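Local structure of chorismate mutase (Burkholderia thailandensis, 6CNZ) at the interface of chains A and B. The protein catalyses the Claisen rearrangement of chorismate to prephenate, probably on the route towards phenylalanine and tyrosine. Residues are numbered along the deposited sequence; one frame, centred on the assembly and turned at random. Chains: chain A/B, Chorismate mutase.

The interface of chains A and B. Residues chain A 15, 18-19, 22; chain B 18-19, 22, 148-149, 152.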
loop_
_atom_site.group_PDB
_atom_site.type_symbol
_atom_site.label_atom_id
_atom_site.label_comp_id
_atom_site.label_asym_id
_atom_site.label_seq_id
_atom_site.Cartn_x
_atom_site.Cartn_y
_atom_site.Cartn_z
ATOM N N THR A 15 14.388 -4.979 7.978
ATOM C CA THR A 15 12.972 -5.023 7.657
ATOM C C THR A 15 12.232 -3.831 8.245
ATOM O O THR A 15 11.225 -3.395 7.678
ATOM C CB THR A 15 12.357 -6.328 8.144
ATOM O OG1 THR A 15 12.432 -6.376 9.569
ATOM C CG2 THR A 15 13.107 -7.518 7.554
ATOM N N THR A 18 12.384 -1.271 5.636
ATOM C CA THR A 18 11.618 -1.715 4.476
ATOM C C THR A 18 10.123 -1.530 4.691
ATOM O O THR A 18 9.400 -1.082 3.788
ATOM C CB THR A 18 11.934 -3.186 4.196
ATOM O OG1 THR A 18 13.352 -3.378 4.173
ATOM C CG2 THR A 18 11.353 -3.606 2.855
ATOM N N ASN A 19 9.636 -1.877 5.883
ATOM C CA ASN A 19 8.219 -1.706 6.188
ATOM C C ASN A 19 7.844 -0.234 6.238
ATOM O O ASN A 19 6.772 0.158 5.753
ATOM C CB ASN A 19 7.890 -2.398 7.505
ATOM C CG ASN A 19 7.513 -3.860 7.310
ATOM O OD1 ASN A 19 7.093 -4.259 6.225
ATOM N ND2 ASN A 19 7.622 -4.649 8.364
ATOM N N ALA A 22 7.498 1.067 2.653
ATOM C CA ALA A 22 6.274 0.578 2.021
ATOM C C ALA A 22 5.054 1.338 2.515
ATOM O O ALA A 22 4.185 1.721 1.721
ATOM C CB ALA A 22 6.105 -0.917 2.287
ATOM N N THR B 18 9.812 -9.206 2.909
ATOM C CA THR B 18 9.038 -8.118 3.488
ATOM C C THR B 18 8.303 -7.335 2.408
ATOM O O THR B 18 7.109 -7.054 2.540
ATOM C CB THR B 18 9.950 -7.206 4.305
ATOM O OG1 THR B 18 10.546 -7.963 5.361
ATOM C CG2 THR B 18 9.141 -6.111 4.921
ATOM N N ASN B 19 8.983 -7.028 1.306
ATOM C CA ASN B 19 8.329 -6.295 0.231
ATOM C C ASN B 19 7.209 -7.118 -0.402
ATOM O O ASN B 19 6.135 -6.579 -0.695
ATOM C CB ASN B 19 9.359 -5.864 -0.811
ATOM C CG ASN B 19 10.057 -4.578 -0.425
ATOM O OD1 ASN B 19 9.527 -3.784 0.355
ATOM N ND2 ASN B 19 11.234 -4.348 -0.988
ATOM N N ALA B 22 4.190 -6.918 1.925
ATOM C CA ALA B 22 3.562 -5.604 1.872
ATOM C C ALA B 22 2.722 -5.442 0.611
ATOM O O ALA B 22 1.584 -4.949 0.658
ATOM C CB ALA B 22 4.637 -4.518 1.945
ATOM N N ASN B 148 5.504 -9.593 11.407
ATOM C CA ASN B 148 5.962 -8.215 11.562
ATOM C C ASN B 148 5.031 -7.240 10.859
ATOM O O ASN B 148 4.813 -6.122 11.342
ATOM C CB ASN B 148 7.379 -8.068 11.026
ATOM C CG ASN B 148 8.423 -8.572 12.000
ATOM O OD1 ASN B 148 8.185 -8.610 13.206
ATOM N ND2 ASN B 148 9.592 -8.946 11.485
ATOM N N TRP B 149 4.458 -7.653 9.731
ATOM C CA TRP B 149 3.548 -6.787 8.996
ATOM C C TRP B 149 2.201 -6.671 9.702
ATOM O O TRP B 149 1.688 -5.563 9.891
ATOM C CB TRP B 149 3.384 -7.314 7.565
ATOM C CG TRP B 149 2.437 -6.513 6.726
ATOM C CD1 TRP B 149 1.146 -6.839 6.409
ATOM C CD2 TRP B 149 2.697 -5.254 6.090
ATOM N NE1 TRP B 149 0.584 -5.853 5.624
ATOM C CE2 TRP B 149 1.513 -4.871 5.416
ATOM C CE3 TRP B 149 3.793 -4.404 6.045
ATOM C CZ2 TRP B 149 1.419 -3.696 4.696
ATOM C CZ3 TRP B 149 3.698 -3.237 5.319
ATOM C CH2 TRP B 149 2.521 -2.897 4.650
ATOM N N LEU B 152 1.848 -4.313 12.599
ATOM C CA LEU B 152 1.859 -2.892 12.269
ATOM C C LEU B 152 0.485 -2.423 11.802
ATOM O O LEU B 152 -0.066 -1.450 12.328
ATOM C CB LEU B 152 2.888 -2.615 11.173
ATOM C CG LEU B 152 4.372 -2.757 11.494
ATOM C CD1 LEU B 152 5.237 -2.555 10.247
ATOM C CD2 LEU B 152 4.749 -1.750 12.563
HETATM O O HOH W 1 9.958 -1.148 1.182
HETATM O O HOH W 2 6.071 -6.560 5.088
#
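A:Asn19 and B:Thr18 meet where helix 15-29 of chain A packs against helix 13-29 of chain B, and they illustrate how a two-fold axis can turn one small motif into a matched pair. The methyl of B:Thr18, set anti to the backbone N by a chi1 of -61° for its hydroxyl, points across the seam. B:Thr18 CG2 comes over one face of the amide, towards its oxygen end, 3.7 Å from A:Asn19 CG, and the side chains cross at about a right angle. In the twin, A:Thr18 CG2 lies 3.7 Å from B:Asn19 CG, and between the twins the two threonine methyls come together, A:Thr18 CG2 to B:Thr18 CG2 at 3.9 Å. One turn further along, A:Ala22 and B:Ala22 touch through their CB atoms, small side chains that probably allow the helices to approach closely here.

Water completes each pair. OD1 of A:Asn19 is 2.8 Å from water 2, which also reaches the backbone carbonyl of B:Thr18; water 1 likewise joins OD1 of B:Asn19 to the carbonyl O of A:Thr18.

Helix 138-153 of chain B covers the other face of the A:Asn19 amide. A:Asn19 OD1 touches B:Trp149 CE3 at 3.3 Å; CG lies at the indole edge, in the ring plane, with amide and ring turned 51° apart. On this same side B:Leu152 CD1 lies 3.8 Å from A:Asn19 CB, so two helices of chain B hold the amide between them. At the outer end, A:Thr15 CG2 rests 3.4 Å from the hydroxyl OG1 of B:Thr18. This patch is part of a two-fold interface that probably holds together the dimer of this all-helical AroQ (type II) chorismate mutase.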